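Saframycin Mx1 synthetase B (PDB 3KXW) belongs to the ANL superfamily of AMP-binding enzymes, with a C-terminal domain related to that of Disco-interacting protein 2. Local coordinates at residues S480-V485 with D519-E524. Sequence-based numbering, arbitrary orientation.
Sequences SPLHHV and DNLFNE
Leu482 meets helix 515-533 with its isobutyl fork: Glu524 CB sits over the fork, 3.7 Å from CD2 and 4.1 Å from CD1, and CD2 also reaches Glu524 C. The glutamate CG stands beside its backbone nitrogen (chi1 -76°) and the chain runs extended beyond it; together these put one carboxylate oxygen, OE1, 4.1 Å from Leu482 CG. An acidic residue thus lends its aliphatic base to an apolar contact. One helical turn earlier, Leu521 turns CG anti to its own backbone nitrogen (chi1 174°), which carries CD1 forward to touch both apolar residues loosely, at 4.4 Å from Val485 CG2 and 4.5 Å from Leu482 CG. No hydrogen bond joins the two segments; the contact rests on van der Waals packing, mostly of aliphatic groups.

The presentation of Leu482 and Val485 on one side is set by the 3-10 turn 481-485, whose i to i+3 spacing separates them by one turn. Its start is held by Ser480 O, which accepts from His483 ND1 at 2.7 Å and from His483 N at 3.1 Å, the two donors arriving from opposite faces of the carbonyl plane; the imidazole bond is nearly straight at 166°. Further out, Leu482 also touches Ile525, Leu521 rests on Leu542 of strand 539-544, and Val485 pairs through its backbone with Lys509. The arrangement packs the connection between helix 469-479 and strand 486-496 against a helix of the alpha/beta C-terminal domain of ANL-superfamily enzymes, here of the Disco-interacting protein 2-like type.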
ATOM      1  N   SER A 480     -17.349 -15.828  -6.717  1.00 21.67           N
ATOM      2  CA  SER A 480     -16.474 -16.604  -5.851  1.00 19.69           C
ATOM      3  C   SER A 480     -17.290 -17.754  -5.298  1.00 21.55           C
ATOM      4  O   SER A 480     -18.517 -17.741  -5.394  1.00 21.44           O
ATOM      5  CB  SER A 480     -15.990 -15.751  -4.691  1.00 22.32           C
ATOM      6  OG  SER A 480     -17.056 -15.538  -3.792  1.00 23.16           O
ATOM      7  N   PRO A 481     -16.611 -18.749  -4.717  1.00 22.78           N
ATOM      8  CA  PRO A 481     -17.291 -19.920  -4.136  1.00 23.48           C
ATOM      9  C   PRO A 481     -18.196 -19.517  -2.975  1.00 22.36           C
ATOM     10  O   PRO A 481     -19.092 -20.272  -2.585  1.00 21.40           O
ATOM     11  CB  PRO A 481     -16.134 -20.790  -3.624  1.00 25.22           C
ATOM     12  CG  PRO A 481     -14.966 -20.387  -4.491  1.00 24.75           C
ATOM     13  CD  PRO A 481     -15.149 -18.915  -4.765  1.00 21.78           C
ATOM     14  N   LEU A 482     -17.972 -18.329  -2.430  1.00 20.34           N
ATOM     15  CA  LEU A 482     -18.820 -17.844  -1.350  1.00 21.59           C
ATOM     16  C   LEU A 482     -20.280 -17.751  -1.784  1.00 18.16           C
ATOM     17  O   LEU A 482     -21.167 -17.867  -0.966  1.00 18.60           O
ATOM     18  CB  LEU A 482     -18.351 -16.470  -0.868  1.00 24.02           C
ATOM     19  CG  LEU A 482     -17.114 -16.414   0.034  1.00 26.44           C
ATOM     20  CD1 LEU A 482     -15.959 -17.230  -0.522  1.00 31.03           C
ATOM     21  CD2 LEU A 482     -16.703 -14.966   0.282  1.00 22.60           C
ATOM     22  N   HIS A 483     -20.541 -17.522  -3.063  1.00 19.57           N
ATOM     23  CA  HIS A 483     -21.928 -17.324  -3.478  1.00 20.18           C
ATOM     24  C   HIS A 483     -22.805 -18.535  -3.161  1.00 21.64           C
ATOM     25  O   HIS A 483     -24.029 -18.407  -3.066  1.00 18.36           O
ATOM     26  CB  HIS A 483     -22.030 -16.934  -4.958  1.00 21.23           C
ATOM     27  CG  HIS A 483     -22.049 -18.108  -5.887  1.00 22.97           C
ATOM     28  ND1 HIS A 483     -20.900 -18.719  -6.341  1.00 22.69           N
ATOM     29  CD2 HIS A 483     -23.083 -18.792  -6.437  1.00 22.95           C
ATOM     30  CE1 HIS A 483     -21.222 -19.726  -7.134  1.00 24.41           C
ATOM     31  NE2 HIS A 483     -22.539 -19.798  -7.201  1.00 23.86           N
ATOM     32  N   HIS A 484     -22.188 -19.704  -2.983  1.00 19.28           N
ATOM     33  CA  HIS A 484     -22.961 -20.905  -2.666  1.00 21.09           C
ATOM     34  C   HIS A 484     -23.731 -20.881  -1.327  1.00 20.45           C
ATOM     35  O   HIS A 484     -24.634 -21.683  -1.133  1.00 20.69           O
ATOM     36  CB  HIS A 484     -22.081 -22.158  -2.763  1.00 22.04           C
ATOM     37  CG  HIS A 484     -21.680 -22.503  -4.165  1.00 23.72           C
ATOM     38  ND1 HIS A 484     -22.581 -22.955  -5.106  1.00 25.50           N
ATOM     39  CD2 HIS A 484     -20.475 -22.480  -4.781  1.00 26.25           C
ATOM     40  CE1 HIS A 484     -21.948 -23.185  -6.245  1.00 27.28           C
ATOM     41  NE2 HIS A 484     -20.670 -22.902  -6.076  1.00 27.20           N
ATOM     42  N   VAL A 485     -23.386 -19.965  -0.418  1.00 17.96           N
ATOM     43  CA  VAL A 485     -24.093 -19.871   0.854  1.00 17.55           C
ATOM     44  C   VAL A 485     -24.880 -18.559   0.923  1.00 17.21           C
ATOM     45  O   VAL A 485     -25.479 -18.246   1.942  1.00 17.74           O
ATOM     46  CB  VAL A 485     -23.144 -19.984   2.090  1.00 16.88           C
ATOM     47  CG1 VAL A 485     -22.292 -21.239   2.005  1.00 20.07           C
ATOM     48  CG2 VAL A 485     -22.237 -18.722   2.233  1.00 18.13           C
ATOM     49  N   ASP A 519     -18.397 -16.051  11.374  1.00 18.54           N
ATOM     50  CA  ASP A 519     -17.028 -15.561  11.461  1.00 20.20           C
ATOM     51  C   ASP A 519     -16.176 -15.924  10.260  1.00 20.36           C
ATOM     52  O   ASP A 519     -15.470 -15.066   9.722  1.00 20.30           O
ATOM     53  CB  ASP A 519     -16.376 -16.035  12.759  1.00 23.07           C
ATOM     54  CG  ASP A 519     -16.900 -15.282  13.967  1.00 26.10           C
ATOM     55  OD1 ASP A 519     -17.720 -14.356  13.778  1.00 30.30           O
ATOM     56  OD2 ASP A 519     -16.498 -15.597  15.107  1.00 30.36           O
ATOM     57  N   ASN A 520     -16.233 -17.189   9.846  1.00 18.13           N
ATOM     58  CA  ASN A 520     -15.519 -17.663   8.667  1.00 19.89           C
ATOM     59  C   ASN A 520     -15.973 -16.901   7.433  1.00 20.58           C
ATOM     60  O   ASN A 520     -15.161 -16.463   6.623  1.00 20.82           O
ATOM     61  CB  ASN A 520     -15.794 -19.169   8.453  1.00 22.51           C
ATOM     62  CG  ASN A 520     -15.036 -20.056   9.430  1.00 29.64           C
ATOM     63  OD1 ASN A 520     -13.980 -19.669   9.946  1.00 33.64           O
ATOM     64  ND2 ASN A 520     -15.566 -21.270   9.686  1.00 28.69           N
ATOM     65  N   LEU A 521     -17.284 -16.728   7.302  1.00 18.04           N
ATOM     66  CA  LEU A 521     -17.835 -16.009   6.151  1.00 19.20           C
ATOM     67  C   LEU A 521     -17.336 -14.564   6.094  1.00 16.02           C
ATOM     68  O   LEU A 521     -16.916 -14.106   5.034  1.00 16.23           O
ATOM     69  CB  LEU A 521     -19.369 -16.031   6.170  1.00 17.11           C
ATOM     70  CG  LEU A 521     -20.077 -15.198   5.095  1.00 17.46           C
ATOM     71  CD1 LEU A 521     -19.568 -15.559   3.679  1.00 17.77           C
ATOM     72  CD2 LEU A 521     -21.580 -15.394   5.195  1.00 18.64           C
ATOM     73  N   PHE A 522     -17.397 -13.865   7.228  1.00 16.17           N
ATOM     74  CA  PHE A 522     -16.909 -12.481   7.332  1.00 18.62           C
ATOM     75  C   PHE A 522     -15.443 -12.392   6.906  1.00 17.68           C
ATOM     76  O   PHE A 522     -15.058 -11.504   6.155  1.00 16.89           O
ATOM     77  CB  PHE A 522     -17.030 -11.926   8.762  1.00 19.07           C
ATOM     78  CG  PHE A 522     -18.447 -11.733   9.235  1.00 17.93           C
ATOM     79  CD1 PHE A 522     -19.405 -11.170   8.405  1.00 18.46           C
ATOM     80  CD2 PHE A 522     -18.809 -12.102  10.529  1.00 19.99           C
ATOM     81  CE1 PHE A 522     -20.710 -11.006   8.856  1.00 19.78           C
ATOM     82  CE2 PHE A 522     -20.102 -11.942  10.988  1.00 19.56           C
ATOM     83  CZ  PHE A 522     -21.055 -11.408  10.152  1.00 19.13           C
ATOM     84  N   ASN A 523     -14.627 -13.312   7.404  1.00 18.41           N
ATOM     85  CA  ASN A 523     -13.216 -13.350   7.020  1.00 20.01           C
ATOM     86  C   ASN A 523     -12.991 -13.628   5.534  1.00 18.66           C
ATOM     87  O   ASN A 523     -12.112 -13.033   4.913  1.00 18.30           O
ATOM     88  CB  ASN A 523     -12.446 -14.336   7.906  1.00 23.96           C
ATOM     89  CG  ASN A 523     -12.499 -13.952   9.372  1.00 21.41           C
ATOM     90  OD1 ASN A 523     -12.601 -12.776   9.701  1.00 24.37           O
ATOM     91  ND2 ASN A 523     -12.441 -14.943  10.262  1.00 23.05           N
ATOM     92  N   GLU A 524     -13.801 -14.518   4.961  1.00 19.33           N
ATOM     93  CA  GLU A 524     -13.691 -14.847   3.541  1.00 19.47           C
ATOM     94  C   GLU A 524     -14.066 -13.654   2.698  1.00 17.51           C
ATOM     95  O   GLU A 524     -13.456 -13.390   1.657  1.00 18.07           O
ATOM     96  CB  GLU A 524     -14.600 -16.034   3.185  1.00 19.77           C
ATOM     97  CG  GLU A 524     -14.035 -17.355   3.656  1.00 25.85           C
ATOM     98  CD  GLU A 524     -15.060 -18.480   3.689  1.00 31.87           C
ATOM     99  OE1 GLU A 524     -16.278 -18.200   3.592  1.00 32.21           O
ATOM    100  OE2 GLU A 524     -14.643 -19.649   3.839  1.00 35.16           O
TER